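Local coordinates for protein citryl-spermidine/3,4-dihydroxybenzoyl-citryl-spermidine:spermidine ligase (Bacillus anthracis, PDB 3TO3) that catalyses the ATP-dependent condensation of spermidine with citryl-spermidine intermediates in the biosynthesis of the siderophore petrobactin, at residues 388-393 against 399-404; 380-385 against 452-457; 420-425 against 510-515. One frame throughout, in Å; residues are numbered along the deposited sequence.

Interaction 1. Residues 388-393 against 399-404; sequences NGLYAK and PIIDAW. With ATP (adenosine-5'-triphosphate), chain E.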
# COMPACT_ATOMS: atom_id res chain seq x y z
N ASN B 388 -7.03 -30.27 1.47
CA ASN B 388 -8.20 -29.53 1.01
C ASN B 388 -8.63 -29.87 -0.44
O ASN B 388 -9.73 -29.56 -0.86
CB ASN B 388 -8.01 -28.02 1.18
CG ASN B 388 -6.88 -27.46 0.32
OD1 ASN B 388 -5.81 -28.07 0.19
ND2 ASN B 388 -7.11 -26.29 -0.27
N GLY B 389 -7.77 -30.52 -1.20
CA GLY B 389 -8.21 -31.05 -2.47
C GLY B 389 -9.37 -32.03 -2.34
O GLY B 389 -10.23 -32.10 -3.21
N LEU B 390 -9.40 -32.78 -1.25
CA LEU B 390 -10.43 -33.80 -1.07
C LEU B 390 -11.87 -33.25 -1.14
O LEU B 390 -12.80 -33.97 -1.48
CB LEU B 390 -10.20 -34.56 0.22
CG LEU B 390 -8.80 -35.20 0.34
CD1 LEU B 390 -8.61 -35.79 1.70
CD2 LEU B 390 -8.49 -36.24 -0.73
N TYR B 391 -12.07 -32.02 -0.71
CA TYR B 391 -13.35 -31.33 -0.87
C TYR B 391 -13.42 -30.32 -2.01
O TYR B 391 -14.39 -29.59 -2.12
CB TYR B 391 -13.91 -30.79 0.45
CG TYR B 391 -12.90 -30.13 1.36
CD1 TYR B 391 -12.61 -28.76 1.25
CD2 TYR B 391 -12.24 -30.86 2.35
CE1 TYR B 391 -11.68 -28.12 2.10
CE2 TYR B 391 -11.29 -30.23 3.21
CZ TYR B 391 -11.04 -28.87 3.09
OH TYR B 391 -10.12 -28.25 3.93
N ALA B 392 -12.36 -30.20 -2.81
CA ALA B 392 -12.42 -29.35 -4.01
C ALA B 392 -13.37 -29.90 -5.06
O ALA B 392 -13.65 -31.10 -5.08
CB ALA B 392 -11.03 -29.15 -4.62
N LYS B 393 -13.84 -29.03 -5.95
CA LYS B 393 -14.67 -29.43 -7.08
C LYS B 393 -14.10 -28.91 -8.39
O LYS B 393 -13.31 -27.96 -8.40
CB LYS B 393 -16.09 -28.89 -6.91
CG LYS B 393 -16.82 -29.43 -5.72
CD LYS B 393 -17.99 -28.53 -5.43
CE LYS B 393 -18.31 -28.51 -3.95
NZ LYS B 393 -19.74 -28.14 -3.72
N PRO B 399 -17.20 -33.11 -7.64
CA PRO B 399 -16.10 -33.26 -6.68
C PRO B 399 -14.92 -33.93 -7.37
O PRO B 399 -15.12 -34.86 -8.15
CB PRO B 399 -16.70 -34.20 -5.63
CG PRO B 399 -18.18 -33.93 -5.71
CD PRO B 399 -18.40 -33.83 -7.19
N ILE B 400 -13.71 -33.47 -7.10
CA ILE B 400 -12.57 -34.10 -7.74
C ILE B 400 -12.33 -35.53 -7.22
O ILE B 400 -11.67 -36.31 -7.90
CB ILE B 400 -11.28 -33.26 -7.63
CG1 ILE B 400 -10.74 -33.31 -6.22
CG2 ILE B 400 -11.48 -31.82 -8.11
CD1 ILE B 400 -9.28 -33.63 -6.21
N ILE B 401 -12.89 -35.90 -6.07
CA ILE B 401 -12.72 -37.26 -5.57
C ILE B 401 -13.73 -38.21 -6.19
O ILE B 401 -13.79 -39.39 -5.82
CB ILE B 401 -12.74 -37.39 -4.00
CG1 ILE B 401 -14.06 -36.90 -3.41
CG2 ILE B 401 -11.55 -36.67 -3.36
CD1 ILE B 401 -14.16 -37.09 -1.91
N ASP B 402 -14.54 -37.70 -7.13
CA ASP B 402 -15.66 -38.47 -7.66
C ASP B 402 -15.27 -39.88 -8.13
O ASP B 402 -15.83 -40.87 -7.65
CB ASP B 402 -16.40 -37.68 -8.74
CG ASP B 402 -17.62 -38.44 -9.29
OD1 ASP B 402 -18.68 -38.42 -8.62
OD2 ASP B 402 -17.51 -39.03 -10.39
N ALA B 403 -14.30 -39.98 -9.04
CA ALA B 403 -13.89 -41.30 -9.52
C ALA B 403 -13.52 -42.21 -8.35
O ALA B 403 -13.94 -43.35 -8.31
CB ALA B 403 -12.74 -41.21 -10.52
N TRP B 404 -12.75 -41.72 -7.39
CA TRP B 404 -12.40 -42.56 -6.25
C TRP B 404 -13.62 -43.09 -5.51
O TRP B 404 -13.66 -44.25 -5.11
CB TRP B 404 -11.48 -41.82 -5.26
CG TRP B 404 -10.19 -41.41 -5.86
CD1 TRP B 404 -9.64 -41.85 -7.04
CD2 TRP B 404 -9.27 -40.45 -5.32
NE1 TRP B 404 -8.43 -41.23 -7.25
CE2 TRP B 404 -8.18 -40.37 -6.21
CE3 TRP B 404 -9.26 -39.66 -4.16
CZ2 TRP B 404 -7.10 -39.53 -5.98
CZ3 TRP B 404 -8.19 -38.83 -3.93
CH2 TRP B 404 -7.12 -38.77 -4.84
PB ATP E . 1.97 -21.09 4.64
O1B ATP E . 2.84 -20.22 3.78
O2B ATP E . 2.18 -20.74 6.09
O3B ATP E . 2.31 -22.60 4.36
PA ATP E . -0.26 -19.55 4.42
O1A ATP E . 0.77 -18.43 4.32
O2A ATP E . -1.03 -19.53 5.74
O3A ATP E . 0.46 -20.92 4.28
O5' ATP E . -1.26 -19.36 3.22
C5' ATP E . -1.89 -20.44 2.65
C4' ATP E . -3.04 -20.17 1.86
O4' ATP E . -3.84 -21.39 1.73
C3' ATP E . -3.91 -19.18 2.53
O3' ATP E . -4.07 -18.07 1.72
C2' ATP E . -5.19 -19.87 2.74
O2' ATP E . -6.24 -19.02 2.58
C1' ATP E . -5.16 -20.92 1.68
N9 ATP E . -6.12 -21.98 1.82
C8 ATP E . -6.95 -22.37 0.84
N7 ATP E . -7.70 -23.37 1.31
C5 ATP E . -7.36 -23.63 2.59
C6 ATP E . -7.81 -24.55 3.55
N6 ATP E . -8.86 -25.47 3.20
N1 ATP E . -7.24 -24.56 4.78
C2 ATP E . -6.26 -23.68 5.08
N3 ATP E . -5.80 -22.78 4.18
C4 ATP E . -6.33 -22.73 2.93
O HOH W 1 -13.82 -33.80 -4.00
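Ile400 lies with its CG1 branch against the backbone of Gly389, CG1 standing 3.3 Å from Gly389 O, while its CG2 methyl reaches past Ala392 O toward the backbone of Lys393. Gly389 has no side chain of its own, and the isoleucine comes right up to its main chain. CG1 leans on Gly389 and CG2 on Lys393, with Ala392 O between them. Ile401 instead turns both its branches to Leu390: CD1 is 3.4 Å from Leu390 O and CG2 meets Leu390 CD2. Its CG1 sits between the backbone N and the carbonyl carbon (chi1 60°), which turns CG2 to the side where the leucine waits. Leu390 CD2 also reaches the edge of the Trp404 indole, 4.1 Å from CZ3.

The one direct polar link is a backbone bond, Ile400 N to Ala392 O at 3.1 Å and nearly straight (171°), with the donor 31° out of the carbonyl plane. Beside it a water donates to Leu390 O (2.7 Å) and to Ala392 O, and accepts from Ile401 N, so three backbone groups share one molecule. The type I turn from Pro399 to Asp402 presents these amides.

On the other side of 388-393, Tyr391 OH accepts from ATP N6 (3.1 Å) and also bonds Asn516, so that the loop contributes to the adenine site. The contact joins the loop after strand 383-386 to the start of helix 402-408, with Leu390, Ile401 and Trp404 packing on Trp413 of helix 410-432 and Ile401 also on Leu520 of helix 502-528.

Interaction 2. Residues 380-385 against 452-457; sequences EQEDAV and PVRIAL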
# COMPACT_ATOMS: atom_id res chain seq x y z
N GLU B 380 6.74 -46.22 -4.63
CA GLU B 380 6.75 -46.29 -6.09
C GLU B 380 5.37 -46.19 -6.73
O GLU B 380 5.23 -45.60 -7.80
CB GLU B 380 7.51 -47.52 -6.59
CG GLU B 380 7.80 -47.47 -8.08
CD GLU B 380 8.87 -48.46 -8.51
OE1 GLU B 380 9.98 -48.01 -8.88
OE2 GLU B 380 8.61 -49.69 -8.48
N GLN B 381 4.35 -46.77 -6.11
CA GLN B 381 3.01 -46.61 -6.66
C GLN B 381 2.18 -45.50 -6.02
O GLN B 381 1.05 -45.25 -6.44
CB GLN B 381 2.25 -47.93 -6.61
CG GLN B 381 2.88 -49.03 -7.44
CD GLN B 381 2.43 -50.40 -6.98
OE1 GLN B 381 2.87 -50.89 -5.94
NE2 GLN B 381 1.53 -51.02 -7.74
N GLU B 382 2.74 -44.82 -5.02
CA GLU B 382 1.99 -43.82 -4.26
C GLU B 382 1.95 -42.46 -4.97
O GLU B 382 2.91 -42.08 -5.62
CB GLU B 382 2.57 -43.68 -2.85
CG GLU B 382 2.55 -44.98 -2.05
CD GLU B 382 3.11 -44.87 -0.63
OE1 GLU B 382 3.92 -43.96 -0.30
OE2 GLU B 382 2.73 -45.75 0.18
N ASP B 383 0.84 -41.74 -4.88
CA ASP B 383 0.84 -40.31 -5.20
C ASP B 383 0.26 -39.52 -4.02
O ASP B 383 -0.03 -40.10 -2.96
CB ASP B 383 0.08 -40.00 -6.50
CG ASP B 383 0.69 -38.81 -7.29
OD1 ASP B 383 1.31 -37.89 -6.67
OD2 ASP B 383 0.54 -38.81 -8.53
N ALA B 384 0.10 -38.21 -4.18
CA ALA B 384 -0.28 -37.38 -3.05
C ALA B 384 -1.19 -36.27 -3.50
O ALA B 384 -1.06 -35.77 -4.61
CB ALA B 384 0.98 -36.77 -2.38
N VAL B 385 -2.10 -35.88 -2.63
CA VAL B 385 -3.00 -34.78 -2.93
C VAL B 385 -3.06 -33.88 -1.69
O VAL B 385 -3.11 -34.37 -0.57
CB VAL B 385 -4.43 -35.33 -3.33
CG1 VAL B 385 -4.96 -36.27 -2.29
CG2 VAL B 385 -5.41 -34.21 -3.50
N PRO B 452 -6.67 -44.44 0.31
CA PRO B 452 -5.87 -43.69 1.29
C PRO B 452 -4.85 -44.59 1.98
O PRO B 452 -5.22 -45.64 2.50
CB PRO B 452 -6.92 -43.16 2.27
CG PRO B 452 -8.23 -43.13 1.44
CD PRO B 452 -8.11 -44.38 0.61
N VAL B 453 -3.60 -44.14 2.01
CA VAL B 453 -2.48 -44.90 2.57
C VAL B 453 -2.00 -44.33 3.91
O VAL B 453 -1.95 -45.05 4.92
CB VAL B 453 -1.32 -45.05 1.56
CG1 VAL B 453 -0.17 -45.83 2.19
CG2 VAL B 453 -1.81 -45.77 0.31
N ARG B 454 -1.57 -43.07 3.89
CA ARG B 454 -0.95 -42.44 5.04
C ARG B 454 -1.04 -40.91 4.90
O ARG B 454 -1.39 -40.39 3.83
CB ARG B 454 0.50 -42.94 5.20
CG ARG B 454 1.41 -42.54 4.04
CD ARG B 454 2.47 -43.57 3.78
NE ARG B 454 3.65 -43.42 4.62
CZ ARG B 454 4.89 -43.36 4.16
NH1 ARG B 454 5.14 -43.42 2.86
NH2 ARG B 454 5.89 -43.22 5.02
N ILE B 455 -0.76 -40.19 6.00
CA ILE B 455 -0.81 -38.73 6.03
C ILE B 455 0.58 -38.06 6.16
O ILE B 455 1.48 -38.57 6.83
CB ILE B 455 -1.74 -38.25 7.16
CG1 ILE B 455 -2.28 -36.87 6.82
CG2 ILE B 455 -1.04 -38.27 8.50
CD1 ILE B 455 -3.01 -36.86 5.48
N ALA B 456 0.75 -36.92 5.52
CA ALA B 456 2.00 -36.17 5.65
C ALA B 456 1.63 -34.81 6.17
O ALA B 456 0.64 -34.24 5.74
CB ALA B 456 2.69 -36.03 4.32
N LEU B 457 2.40 -34.30 7.13
CA LEU B 457 2.05 -33.05 7.81
C LEU B 457 3.15 -32.05 7.59
O LEU B 457 4.33 -32.42 7.45
CB LEU B 457 1.81 -33.29 9.30
CG LEU B 457 0.78 -34.38 9.59
CD1 LEU B 457 1.06 -35.03 10.92
CD2 LEU B 457 -0.62 -33.79 9.55
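Glu382 and Arg454 form the ionic part of the contact, a salt bridge in which Glu382 OE1 stands 3.4 Å from Arg454 NH1. The hydrogen bond within it is weak, for it is long and bent to 141° at the hydrogen. OE1 meets the guanidinium at its edge and in its plane, but the carboxylate plane is turned 52° away, so the two groups do not pair flat through two parallel bonds. The arginine arrives there by bends at chi2 and chi3, whereas the glutamate chain runs extended beyond CG (chi2 -180°) and reaches across at about a right angle to it. A long flexible acid and a long base suit segments whose backbones are this far apart, the nearest CA atoms, of Glu382 and Val453, being 8.2 Å from each other.

Other hydrogen bonds hold the same charged ends more firmly. Glu382 OE1 also accepts from Gly379 N, and Arg454 NE donates to Arg343 O; these second bonds help to fix where each charged group stands.

The van der Waals part is slight: Val453 CG1 lies 3.5 Å from Glu382 OE2, the oxygen not used by Arg454, which has a long, weak ion pair with Arg343. Valine, beta-branched, suits an extended strand and offers CG1 to the acid.

Between the two segments runs strand 443-448, so this is a bridge near the protein surface: side chains meeting across a middle strand of the mixed sheet, beside a classic beta bulge where Val453 and Arg454 both face Val446.

Interaction 3. Residues 420-425 against 510-515; sequences KAIIPV and DALFLF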
# COMPACT_ATOMS: atom_id res chain seq x y z
N LYS B 420 -6.46 -43.48 8.33
CA LYS B 420 -5.10 -43.11 7.93
C LYS B 420 -4.73 -41.64 8.06
O LYS B 420 -3.56 -41.30 8.00
CB LYS B 420 -4.87 -43.54 6.49
CG LYS B 420 -4.39 -44.96 6.32
CD LYS B 420 -5.37 -46.00 6.81
CE LYS B 420 -4.71 -47.39 6.88
NZ LYS B 420 -5.43 -48.30 7.83
N ALA B 421 -5.71 -40.78 8.29
CA ALA B 421 -5.46 -39.34 8.23
C ALA B 421 -5.82 -38.65 9.52
O ALA B 421 -5.05 -37.85 10.03
CB ALA B 421 -6.18 -38.68 7.07
N ILE B 422 -7.07 -38.80 9.92
CA ILE B 422 -7.57 -38.07 11.07
C ILE B 422 -7.11 -38.69 12.40
O ILE B 422 -6.76 -37.99 13.35
CB ILE B 422 -9.11 -37.94 11.01
CG1 ILE B 422 -9.51 -36.80 10.08
CG2 ILE B 422 -9.71 -37.70 12.40
CD1 ILE B 422 -9.48 -37.15 8.61
N ILE B 423 -7.12 -40.01 12.46
CA ILE B 423 -6.75 -40.69 13.70
C ILE B 423 -5.34 -40.34 14.22
O ILE B 423 -5.18 -40.12 15.42
CB ILE B 423 -6.98 -42.20 13.58
CG1 ILE B 423 -8.46 -42.47 13.28
CG2 ILE B 423 -6.51 -42.96 14.85
CD1 ILE B 423 -9.40 -41.90 14.30
N PRO B 424 -4.32 -40.29 13.34
CA PRO B 424 -2.97 -40.06 13.85
C PRO B 424 -2.81 -38.65 14.40
O PRO B 424 -2.05 -38.46 15.34
CB PRO B 424 -2.07 -40.26 12.63
CG PRO B 424 -2.91 -41.05 11.67
CD PRO B 424 -4.31 -40.56 11.89
N VAL B 425 -3.49 -37.67 13.82
CA VAL B 425 -3.47 -36.35 14.39
C VAL B 425 -4.04 -36.37 15.81
O VAL B 425 -3.46 -35.79 16.72
CB VAL B 425 -4.27 -35.33 13.55
CG1 VAL B 425 -4.22 -33.98 14.21
CG2 VAL B 425 -3.73 -35.24 12.11
N ASP B 510 -12.07 -27.49 16.36
CA ASP B 510 -12.04 -26.27 15.57
C ASP B 510 -11.15 -26.36 14.33
O ASP B 510 -11.54 -26.01 13.24
CB ASP B 510 -11.55 -25.12 16.46
CG ASP B 510 -12.16 -23.78 16.10
OD1 ASP B 510 -13.34 -23.76 15.72
OD2 ASP B 510 -11.48 -22.75 16.24
N ALA B 511 -9.93 -26.82 14.48
CA ALA B 511 -9.04 -26.79 13.34
C ALA B 511 -9.24 -28.02 12.45
O ALA B 511 -9.57 -27.91 11.27
CB ALA B 511 -7.61 -26.59 13.76
N LEU B 512 -8.99 -29.20 13.01
CA LEU B 512 -9.17 -30.44 12.24
C LEU B 512 -10.57 -30.61 11.64
O LEU B 512 -10.70 -30.96 10.46
CB LEU B 512 -8.80 -31.66 13.09
CG LEU B 512 -8.81 -33.01 12.36
CD1 LEU B 512 -7.77 -33.09 11.19
CD2 LEU B 512 -8.59 -34.14 13.37
N PHE B 513 -11.61 -30.38 12.44
CA PHE B 513 -12.98 -30.76 12.08
C PHE B 513 -13.78 -29.61 11.50
O PHE B 513 -14.04 -29.60 10.32
CB PHE B 513 -13.72 -31.40 13.26
CG PHE B 513 -13.28 -32.82 13.55
CD1 PHE B 513 -12.89 -33.65 12.52
CD2 PHE B 513 -13.23 -33.30 14.83
CE1 PHE B 513 -12.48 -34.95 12.76
CE2 PHE B 513 -12.81 -34.58 15.08
CZ PHE B 513 -12.43 -35.42 14.04
N LEU B 514 -14.12 -28.64 12.33
CA LEU B 514 -14.94 -27.53 11.92
C LEU B 514 -14.44 -26.83 10.64
O LEU B 514 -15.20 -26.69 9.70
CB LEU B 514 -15.12 -26.53 13.09
CG LEU B 514 -16.17 -25.42 12.94
CD1 LEU B 514 -16.52 -24.79 14.29
CD2 LEU B 514 -15.67 -24.35 12.00
N PHE B 515 -13.18 -26.41 10.58
CA PHE B 515 -12.70 -25.67 9.39
C PHE B 515 -12.10 -26.53 8.29
O PHE B 515 -11.69 -26.01 7.27
CB PHE B 515 -11.66 -24.59 9.76
CG PHE B 515 -12.22 -23.46 10.56
CD1 PHE B 515 -13.24 -22.66 10.04
CD2 PHE B 515 -11.75 -23.20 11.86
CE1 PHE B 515 -13.78 -21.62 10.80
CE2 PHE B 515 -12.28 -22.16 12.62
CZ PHE B 515 -13.30 -21.37 12.10
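The Phe513 ring carries Leu512 CD2 on one face, 4.0 Å above the plane and displaced toward the rim, and is met obliquely by Ile422 CG2, 3.9 Å from its CZ. Trp536 adds an edge-to-face ring contact from outside the two helices. Leu512 and Phe513 thus both close on the one methyl, Ile422 CG2, which also lies 3.9 Å from Leu512 CD2. That methyl is directed at helix 502-528 by standing anti to the backbone N of Ile422, while CG1 turns beside the N (chi1 -81°). Leu512 answers with CG likewise anti to its N (chi1 -174°), carrying CD2 out between Ile422 and Val425. Val425, one turn on from Ile422, has a looser contact, CG1 to Leu512 CD2 at 4.5 Å.

The short helical segments run roughly antiparallel, their directions 146° apart, and the 11.8 Å between their axes is filled by the branched Ile422 and Leu512 and the ring of Phe513. This is apolar helix-helix packing within the FhuF-like part of the chain. All four touching residues are buried, and no hydrogen bond crosses: the association of helices 410-432 and 502-528 here rests on apolar burial and shape, without a directional polar bond to fix their register.

How the interactions relate
Along the chain, interaction 1 is nested inside the loop closed by interaction 2, whereas interactions 2 and 3 interlace, their segments alternating; interaction 1 closes before interaction 3 opens. The three centres lie about 15 to 17 Å apart. Strand 383-386 ties interaction 1 to interaction 2, Val385 packing on both Leu390 and Trp404. Interactions 2 and 3 touch where Ile455 of strand 451-457 lies on Ala421 of helix 410-432, so that this helix backs the mixed sheet and, on another side, meets helix 502-528. Contacts thus run from the adenine-binding loop through the sheet to helix 410-432; of the three, interaction 1 alone contains residues of the ATP pocket.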